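Local coordinates for protein dihydrodipicolinate synthase (Bacillus anthracis, PDB 1XKY) that probably condenses pyruvate with aspartate semialdehyde, the first step committed to making lysine through diaminopimelate, at residues A[38-43]-A[79-84]; A[19-24]-A[217-222]; A[95-100]-A[134-139]. All coordinates share one frame; numbering follows the deposited sequence.

Contact 1. Residues A[38-43]-A[79-84]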
loop_
_atom_site.group_PDB
_atom_site.type_symbol
_atom_site.label_atom_id
_atom_site.label_comp_id
_atom_site.label_asym_id
_atom_site.label_seq_id
_atom_site.Cartn_x
_atom_site.Cartn_y
_atom_site.Cartn_z
ATOM N N LEU A 38 -18.351 -17.877 -29.645
ATOM C CA LEU A 38 -17.801 -16.715 -28.942
ATOM C C LEU A 38 -16.862 -15.897 -29.823
ATOM O O LEU A 38 -16.933 -14.673 -29.831
ATOM C CB LEU A 38 -17.057 -17.146 -27.667
ATOM C CG LEU A 38 -16.339 -16.019 -26.902
ATOM C CD1 LEU A 38 -17.332 -14.985 -26.427
ATOM C CD2 LEU A 38 -15.552 -16.584 -25.725
ATOM N N VAL A 39 -15.972 -16.577 -30.543
ATOM C CA VAL A 39 -15.025 -15.903 -31.445
ATOM C C VAL A 39 -15.765 -15.084 -32.504
ATOM O O VAL A 39 -15.442 -13.915 -32.737
ATOM C CB VAL A 39 -14.066 -16.904 -32.120
ATOM C CG1 VAL A 39 -13.295 -16.245 -33.257
ATOM C CG2 VAL A 39 -13.088 -17.486 -31.094
ATOM N N ASN A 40 -16.778 -15.685 -33.120
ATOM C CA ASN A 40 -17.561 -14.977 -34.144
ATOM C C ASN A 40 -18.328 -13.784 -33.582
ATOM O O ASN A 40 -18.376 -12.706 -34.204
ATOM C CB ASN A 40 -18.502 -15.947 -34.858
ATOM C CG ASN A 40 -17.764 -16.832 -35.841
ATOM O OD1 ASN A 40 -16.985 -16.342 -36.659
ATOM N ND2 ASN A 40 -17.993 -18.134 -35.762
ATOM N N TYR A 41 -18.908 -13.983 -32.401
ATOM C CA TYR A 41 -19.571 -12.899 -31.683
ATOM C C TYR A 41 -18.623 -11.708 -31.450
ATOM O O TYR A 41 -18.956 -10.553 -31.764
ATOM C CB TYR A 41 -20.155 -13.402 -30.354
ATOM C CG TYR A 41 -20.608 -12.259 -29.465
ATOM C CD1 TYR A 41 -21.873 -11.697 -29.610
ATOM C CD2 TYR A 41 -19.745 -11.710 -28.522
ATOM C CE1 TYR A 41 -22.281 -10.625 -28.818
ATOM C CE2 TYR A 41 -20.142 -10.645 -27.716
ATOM C CZ TYR A 41 -21.409 -10.100 -27.868
ATOM O OH TYR A 41 -21.802 -9.033 -27.069
ATOM N N LEU A 42 -17.438 -11.982 -30.916
ATOM C CA LEU A 42 -16.487 -10.904 -30.608
ATOM C C LEU A 42 -16.110 -10.110 -31.852
ATOM O O LEU A 42 -16.142 -8.877 -31.843
ATOM C CB LEU A 42 -15.230 -11.451 -29.921
ATOM C CG LEU A 42 -15.465 -12.031 -28.519
ATOM C CD1 LEU A 42 -14.183 -12.681 -28.002
ATOM C CD2 LEU A 42 -15.983 -10.974 -27.564
ATOM N N ILE A 43 -15.786 -10.820 -32.928
ATOM C CA ILE A 43 -15.392 -10.178 -34.176
ATOM C C ILE A 43 -16.502 -9.270 -34.750
ATOM O O ILE A 43 -16.200 -8.219 -35.314
ATOM C CB ILE A 43 -14.885 -11.221 -35.206
ATOM C CG1 ILE A 43 -13.574 -11.850 -34.705
ATOM C CG2 ILE A 43 -14.668 -10.585 -36.571
ATOM C CD1 ILE A 43 -13.101 -13.054 -35.519
ATOM N N ASP A 79 -9.598 -17.473 -38.896
ATOM C CA ASP A 79 -9.405 -17.504 -40.346
ATOM C C ASP A 79 -8.798 -16.175 -40.836
ATOM O O ASP A 79 -9.254 -15.593 -41.813
ATOM C CB ASP A 79 -10.756 -17.805 -41.026
ATOM C CG ASP A 79 -10.621 -18.180 -42.493
ATOM O OD1 ASP A 79 -11.560 -17.877 -43.253
ATOM O OD2 ASP A 79 -9.595 -18.765 -42.892
ATOM N N LYS A 80 -7.788 -15.704 -40.108
ATOM C CA LYS A 80 -7.026 -14.494 -40.437
ATOM C C LYS A 80 -7.800 -13.160 -40.432
ATOM O O LYS A 80 -7.286 -12.153 -40.911
ATOM C CB LYS A 80 -6.275 -14.687 -41.770
ATOM C CG LYS A 80 -5.162 -15.726 -41.695
ATOM C CD LYS A 80 -3.979 -15.226 -40.868
ATOM C CE LYS A 80 -2.937 -16.319 -40.682
ATOM N NZ LYS A 80 -1.911 -15.925 -39.677
ATOM N N ARG A 81 -9.008 -13.135 -39.874
ATOM C CA ARG A 81 -9.804 -11.895 -39.834
ATOM C C ARG A 81 -9.262 -10.869 -38.844
ATOM O O ARG A 81 -9.362 -9.665 -39.076
ATOM C CB ARG A 81 -11.256 -12.198 -39.482
ATOM C CG ARG A 81 -12.054 -12.809 -40.623
ATOM C CD ARG A 81 -13.456 -13.156 -40.142
ATOM N NE ARG A 81 -13.446 -14.350 -39.301
ATOM C CZ ARG A 81 -14.431 -14.706 -38.477
ATOM N NH1 ARG A 81 -15.520 -13.960 -38.346
ATOM N NH2 ARG A 81 -14.315 -15.820 -37.772
ATOM N N VAL A 82 -8.735 -11.359 -37.724
ATOM C CA VAL A 82 -8.055 -10.524 -36.737
ATOM C C VAL A 82 -6.848 -11.301 -36.215
ATOM O O VAL A 82 -6.829 -12.536 -36.293
ATOM C CB VAL A 82 -8.986 -10.143 -35.541
ATOM C CG1 VAL A 82 -10.207 -9.373 -36.025
ATOM C CG2 VAL A 82 -9.399 -11.381 -34.724
ATOM N N PRO A 83 -5.824 -10.595 -35.702
ATOM C CA PRO A 83 -4.696 -11.315 -35.103
ATOM C C PRO A 83 -5.071 -12.171 -33.887
ATOM O O PRO A 83 -5.894 -11.763 -33.071
ATOM C CB PRO A 83 -3.736 -10.191 -34.688
ATOM C CG PRO A 83 -4.129 -9.030 -35.493
ATOM C CD PRO A 83 -5.605 -9.141 -35.686
ATOM N N VAL A 84 -4.455 -13.348 -33.791
ATOM C CA VAL A 84 -4.616 -14.258 -32.651
ATOM C C VAL A 84 -3.336 -14.208 -31.819
ATOM O O VAL A 84 -2.264 -14.543 -32.308
ATOM C CB VAL A 84 -4.876 -15.714 -33.112
ATOM C CG1 VAL A 84 -4.939 -16.658 -31.921
ATOM C CG2 VAL A 84 -6.155 -15.786 -33.924
#
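Ile43 and Arg81 meet because one side chain is stretched and the other is bent. Ile43 sets CG1 anti to its carbonyl carbon and then runs out extended through chi2, carrying CD1 forward, while Arg81 starts straight and folds back at chi3 (-75°), which swings the guanidinium round to lie across that methyl. The two side chains cross at about a right angle. CD1 of Ile43 sits over the centre of one guanidinium face, 3.6 Å from CZ of Arg81, and CG2 of Ile43 adds a contact of 3.9 Å to NH1 of Arg81. The outer edge of the same group grips a single amide oxygen end-on: NH2 of Arg81 reaches OD1 of Asn40 at 2.9 Å with an N-H...O angle of 153°, and NH1 of Arg81 completes the fork to OD1 at 3.3 Å with a more bent bond. OD1 lies near the guanidinium plane, although the amide plane of Asn40 is turned 40° against it. In the TIM barrel these pieces belong to neighbouring alpha/beta units: helix 32-44 lies beside helix 64-78, and the loop residues 79-84 lead from the latter into strand 84-87, at the end of the barrel where strands begin. Asp79, with positive phi, breaks the helix, and Arg81 turns back to bond the carbonyls of Val77 through NH2 and Val78 through NE, so its rotation is fixed by acceptors on two helices. CD1 of Ile43 also touches CG2 of Val82 at 4.1 Å, while NZ of Lys80 makes a salt bridge with Asp109.

Contact 2. Residues A[19-24]-A[217-222]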
loop_
_atom_site.group_PDB
_atom_site.type_symbol
_atom_site.label_atom_id
_atom_site.label_comp_id
_atom_site.label_asym_id
_atom_site.label_seq_id
_atom_site.Cartn_x
_atom_site.Cartn_y
_atom_site.Cartn_z
ATOM N N ALA A 19 -9.325 -10.049 -24.279
ATOM C CA ALA A 19 -8.808 -11.124 -23.440
ATOM C C ALA A 19 -9.895 -12.170 -23.269
ATOM O O ALA A 19 -10.654 -12.152 -22.299
ATOM C CB ALA A 19 -8.377 -10.579 -22.078
ATOM N N MET A 20 -9.951 -13.093 -24.219
ATOM C CA MET A 20 -11.092 -13.985 -24.360
ATOM C C MET A 20 -11.164 -15.047 -23.273
ATOM O O MET A 20 -10.173 -15.701 -22.964
ATOM C CB MET A 20 -11.047 -14.673 -25.724
ATOM C CG MET A 20 -12.346 -15.293 -26.125
ATOM S SD MET A 20 -12.223 -16.148 -27.697
ATOM C CE MET A 20 -11.130 -17.496 -27.288
ATOM N N VAL A 21 -12.360 -15.230 -22.720
ATOM C CA VAL A 21 -12.639 -16.354 -21.837
ATOM C C VAL A 21 -12.534 -17.683 -22.592
ATOM O O VAL A 21 -12.651 -17.738 -23.818
ATOM C CB VAL A 21 -14.044 -16.236 -21.146
ATOM C CG1 VAL A 21 -14.125 -14.963 -20.327
ATOM C CG2 VAL A 21 -15.193 -16.303 -22.174
ATOM N N THR A 22 -12.291 -18.754 -21.849
ATOM C CA THR A 22 -12.264 -20.099 -22.422
ATOM C C THR A 22 -13.559 -20.830 -22.044
ATOM O O THR A 22 -13.741 -21.209 -20.875
ATOM C CB THR A 22 -11.042 -20.897 -21.931
ATOM O OG1 THR A 22 -9.840 -20.180 -22.241
ATOM C CG2 THR A 22 -10.991 -22.268 -22.603
ATOM N N PRO A 23 -14.486 -20.987 -23.010
ATOM C CA PRO A 23 -15.717 -21.723 -22.715
ATOM C C PRO A 23 -15.479 -23.170 -22.276
ATOM O O PRO A 23 -14.676 -23.881 -22.892
ATOM C CB PRO A 23 -16.488 -21.682 -24.047
ATOM C CG PRO A 23 -15.940 -20.508 -24.769
ATOM C CD PRO A 23 -14.496 -20.441 -24.383
ATOM N N PHE A 24 -16.171 -23.582 -21.216
ATOM C CA PHE A 24 -16.143 -24.966 -20.744
ATOM C C PHE A 24 -17.525 -25.600 -20.841
ATOM O O PHE A 24 -18.561 -24.928 -20.690
ATOM C CB PHE A 24 -15.653 -25.069 -19.289
ATOM C CG PHE A 24 -14.243 -24.567 -19.063
ATOM C CD1 PHE A 24 -13.958 -23.726 -17.990
ATOM C CD2 PHE A 24 -13.202 -24.937 -19.907
ATOM C CE1 PHE A 24 -12.660 -23.257 -17.765
ATOM C CE2 PHE A 24 -11.896 -24.475 -19.681
ATOM C CZ PHE A 24 -11.632 -23.638 -18.613
ATOM N N ALA A 217 -14.319 -6.126 -20.672
ATOM C CA ALA A 217 -15.677 -5.585 -20.878
ATOM C C ALA A 217 -16.200 -5.700 -22.308
ATOM O O ALA A 217 -17.410 -5.742 -22.528
ATOM C CB ALA A 217 -15.737 -4.132 -20.431
ATOM N N SER A 218 -15.284 -5.729 -23.270
ATOM C CA SER A 218 -15.616 -5.931 -24.677
ATOM C C SER A 218 -16.424 -7.209 -24.949
ATOM O O SER A 218 -17.056 -7.314 -25.988
ATOM C CB SER A 218 -14.330 -5.968 -25.498
ATOM O OG SER A 218 -13.506 -7.015 -25.032
ATOM N N HIS A 219 -16.381 -8.183 -24.035
ATOM C CA HIS A 219 -17.274 -9.346 -24.110
ATOM C C HIS A 219 -18.761 -8.964 -24.080
ATOM O O HIS A 219 -19.582 -9.684 -24.640
ATOM C CB HIS A 219 -17.028 -10.321 -22.956
ATOM C CG HIS A 219 -15.745 -11.088 -23.050
ATOM N ND1 HIS A 219 -15.660 -12.310 -23.677
ATOM C CD2 HIS A 219 -14.516 -10.845 -22.533
ATOM C CE1 HIS A 219 -14.426 -12.771 -23.573
ATOM N NE2 HIS A 219 -13.713 -11.902 -22.880
ATOM N N VAL A 220 -19.106 -7.868 -23.401
ATOM C CA VAL A 220 -20.502 -7.458 -23.247
ATOM C C VAL A 220 -20.847 -6.074 -23.803
ATOM O O VAL A 220 -21.994 -5.842 -24.180
ATOM C CB VAL A 220 -20.987 -7.546 -21.769
ATOM C CG1 VAL A 220 -21.056 -9.006 -21.328
ATOM C CG2 VAL A 220 -20.096 -6.721 -20.824
ATOM N N ILE A 221 -19.880 -5.160 -23.857
ATOM C CA ILE A 221 -20.153 -3.817 -24.378
ATOM C C ILE A 221 -19.121 -3.378 -25.420
ATOM O O ILE A 221 -18.748 -2.216 -25.479
ATOM C CB ILE A 221 -20.266 -2.773 -23.239
ATOM C CG1 ILE A 221 -19.045 -2.850 -22.312
ATOM C CG2 ILE A 221 -21.574 -2.981 -22.456
ATOM C CD1 ILE A 221 -18.826 -1.590 -21.468
ATOM N N GLY A 222 -18.695 -4.314 -26.261
ATOM C CA GLY A 222 -17.740 -4.023 -27.322
ATOM C C GLY A 222 -18.215 -2.942 -28.278
ATOM O O GLY A 222 -17.427 -2.086 -28.674
#
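The imidazole of His219 points edge-on into the backbone of 19-21. Its NE2 donates to the carbonyl oxygen of Ala19 at 3.1 Å, and the bond is almost straight at the hydrogen (176°). The oxygen lies in the ring plane, yet seen from the carbonyl the donor stands 50° above the peptide plane, not on a lone pair. Beside this bond, CE1 of His219 presses against the chain as it turns, 3.3 Å from N of Val21 and 3.6 Å from CA of Met20. Both methyls of Val21 stand on one side of the ring plane, CG1 and CG2 each 3.9 Å from CE1 of His219. From the other side the side chain of Met20, at about a right angle to that of His219, brings only CG near CE1 before leading off against Leu38 and Leu42 of helix 32-44.

Farther out, Val263 and Leu267 of helix 261-269 pack on the imidazole, and Val21 touches Leu38, Thr56 and Val263. The neighbouring residue ties the same two parts together a second time, OG of Ser218 being hydrogen-bonded to OG1 of Thr18. Backbone bonds of Ala19 with Ser215 and of Met20 with Val51 hold the receiving strand end on both flanks. This is the seam of an eight-stranded TIM barrel, where the loop leaving the first strand meets the helix that follows the last, at the strand ends around which the active site of this fold is built.

Contact 3. Residues A[95-100]-A[134-139]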
loop_
_atom_site.group_PDB
_atom_site.type_symbol
_atom_site.label_atom_id
_atom_site.label_comp_id
_atom_site.label_asym_id
_atom_site.label_seq_id
_atom_site.Cartn_x
_atom_site.Cartn_y
_atom_site.Cartn_z
ATOM N N ALA A 95 9.908 -23.422 -19.822
ATOM C CA ALA A 95 8.555 -23.837 -20.191
ATOM C C ALA A 95 7.911 -22.827 -21.142
ATOM O O ALA A 95 7.199 -23.218 -22.063
ATOM C CB ALA A 95 7.690 -24.038 -18.951
ATOM N N SER A 96 8.186 -21.542 -20.924
ATOM C CA SER A 96 7.628 -20.473 -21.757
ATOM C C SER A 96 8.137 -20.553 -23.198
ATOM O O SER A 96 7.367 -20.346 -24.139
ATOM C CB SER A 96 7.922 -19.094 -21.152
ATOM O OG SER A 96 7.315 -18.938 -19.879
ATOM N N ILE A 97 9.422 -20.852 -23.365
ATOM C CA ILE A 97 9.994 -21.121 -24.691
ATOM C C ILE A 97 9.307 -22.326 -25.358
ATOM O O ILE A 97 8.899 -22.250 -26.513
ATOM C CB ILE A 97 11.531 -21.324 -24.610
ATOM C CG1 ILE A 97 12.216 -19.971 -24.353
ATOM C CG2 ILE A 97 12.068 -21.983 -25.885
ATOM C CD1 ILE A 97 13.660 -20.063 -23.894
ATOM N N ASP A 98 9.162 -23.427 -24.629
ATOM C CA ASP A 98 8.482 -24.599 -25.178
ATOM C C ASP A 98 7.082 -24.255 -25.696
ATOM O O ASP A 98 6.754 -24.544 -26.845
ATOM C CB ASP A 98 8.372 -25.714 -24.146
ATOM C CG ASP A 98 7.861 -27.009 -24.752
ATOM O OD1 ASP A 98 8.581 -27.604 -25.583
ATOM O OD2 ASP A 98 6.728 -27.422 -24.411
ATOM N N LEU A 99 6.256 -23.649 -24.846
ATOM C CA LEU A 99 4.868 -23.351 -25.225
ATOM C C LEU A 99 4.808 -22.326 -26.361
ATOM O O LEU A 99 3.916 -22.368 -27.205
ATOM C CB LEU A 99 4.064 -22.866 -24.015
ATOM C CG LEU A 99 2.559 -22.663 -24.191
ATOM C CD1 LEU A 99 1.868 -23.951 -24.666
ATOM C CD2 LEU A 99 1.957 -22.187 -22.902
ATOM N N THR A 100 5.773 -21.414 -26.386
ATOM C CA THR A 100 5.851 -20.405 -27.435
ATOM C C THR A 100 6.100 -21.069 -28.796
ATOM O O THR A 100 5.462 -20.696 -29.789
ATOM C CB THR A 100 6.903 -19.331 -27.089
ATOM O OG1 THR A 100 6.469 -18.606 -25.922
ATOM C CG2 THR A 100 7.103 -18.351 -28.231
ATOM N N ALA A 134 11.513 -14.261 -26.593
ATOM C CA ALA A 134 11.389 -13.534 -27.864
ATOM C C ALA A 134 12.351 -14.077 -28.931
ATOM O O ALA A 134 11.970 -14.236 -30.090
ATOM C CB ALA A 134 11.623 -12.045 -27.645
ATOM N N GLU A 135 13.591 -14.351 -28.520
ATOM C CA GLU A 135 14.618 -14.944 -29.396
ATOM C C GLU A 135 14.233 -16.304 -29.969
ATOM O O GLU A 135 14.740 -16.712 -31.009
ATOM C CB GLU A 135 15.934 -15.110 -28.634
ATOM C CG GLU A 135 16.775 -13.867 -28.617
ATOM C CD GLU A 135 18.020 -13.979 -27.760
ATOM O OE1 GLU A 135 18.178 -14.990 -27.033
ATOM O OE2 GLU A 135 18.843 -13.036 -27.813
ATOM N N SER A 136 13.356 -17.008 -29.264
ATOM C CA SER A 136 12.981 -18.362 -29.611
ATOM C C SER A 136 11.890 -18.415 -30.682
ATOM O O SER A 136 11.575 -19.486 -31.179
ATOM C CB SER A 136 12.520 -19.098 -28.345
ATOM O OG SER A 136 11.179 -18.785 -28.030
ATOM N N THR A 137 11.306 -17.268 -31.025
ATOM C CA THR A 137 10.200 -17.234 -31.984
ATOM C C THR A 137 10.346 -16.089 -32.980
ATOM O O THR A 137 10.816 -15.012 -32.624
ATOM C CB THR A 137 8.813 -17.119 -31.269
ATOM O OG1 THR A 137 7.762 -17.302 -32.222
ATOM C CG2 THR A 137 8.635 -15.771 -30.580
ATOM N N PRO A 138 9.934 -16.318 -34.239
ATOM C CA PRO A 138 9.886 -15.225 -35.205
ATOM C C PRO A 138 8.662 -14.325 -35.018
ATOM O O PRO A 138 8.584 -13.246 -35.610
ATOM C CB PRO A 138 9.805 -15.963 -36.540
ATOM C CG PRO A 138 9.074 -17.208 -36.210
ATOM C CD PRO A 138 9.520 -17.597 -34.846
ATOM N N LEU A 139 7.724 -14.766 -34.189
ATOM C CA LEU A 139 6.469 -14.047 -33.989
ATOM C C LEU A 139 6.637 -12.774 -33.177
ATOM O O LEU A 139 7.522 -12.687 -32.324
ATOM C CB LEU A 139 5.449 -14.948 -33.288
ATOM C CG LEU A 139 4.866 -16.104 -34.103
ATOM C CD1 LEU A 139 3.780 -16.779 -33.290
ATOM C CD2 LEU A 139 4.322 -15.621 -35.428
#
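Ile97 and Thr100, one turn apart on helix 93-105, present their methyl groups to Ser136 and Thr137, where the chain comes off helix 123-135. Van der Waals contact does all the direct work between the two segments. CG2 of Ile97 lies 3.8 Å from CB of Ser136, and CG1 of Ile97 stays alongside, 4.0 Å from OG of the same serine. One turn on, with OG1 of Thr100 beside the backbone N (chi1 -65°), CG2 is turned to the far side from that nitrogen and meets CB of Thr137 at 3.7 Å and CG2 of Thr137 at 3.8 Å, the two threonine side chains crossing at about a right angle. Ile133, a turn back on the second helix, extends this apolar strip by packing on both Ile97 and Thr100.

The hydroxyls bond mainly to backbone close by in sequence, with Thr88 and Thr104 as side-chain partners farther off. OG1 of Thr100 donates to the carbonyl oxygen of Ser96 at 2.6 Å, approaching from the opposite face of its plane to the helical N-H of Thr100, so that oxygen takes two donors; the same OG1 is also hydrogen-bonded to OG1 of Thr88. OG of Ser136 is paired with the carbonyl of Ile133. OG1 of Thr137 accepts from N of Leu139 at 3.2 Å, an ST turn that shapes the exit from the helix before strand 141-145, and it shares a hydrogen bond with OG1 of Thr104.

Adjacent outer helices of the TIM barrel thus meet here largely through aliphatic carbon. With their hydroxyls bonded elsewhere, the threonines and Ser136 can do so at probably little cost, although OG of Ser136 also lies against Ile97; shape sets the fit, while the Thr104 bond supplies a directional tie.

Contacts 1 and 2 adjoin, with centres 12 Å apart, and helix 32-44 of contact 1 packs on contact 2: Leu38 fits CD2 against CG of Met20 at 3.5 Å, and Tyr41 reaches the carbonyl of His219 through a weak hydrogen bond. This helix thus faces its neighbour within contact 1 and the seam residues of contact 2. Contact 3 joins a later pair of units, its centre 23 Å from that of contact 1 and 26 Å from that of contact 2, across the chain's centre from the latter. Contact 2 lies at the catalytic end of the strands; 79-84 and 134-139 both lead into strands at the other end. A potassium ion is about 12 Å from the Thr137 side chain.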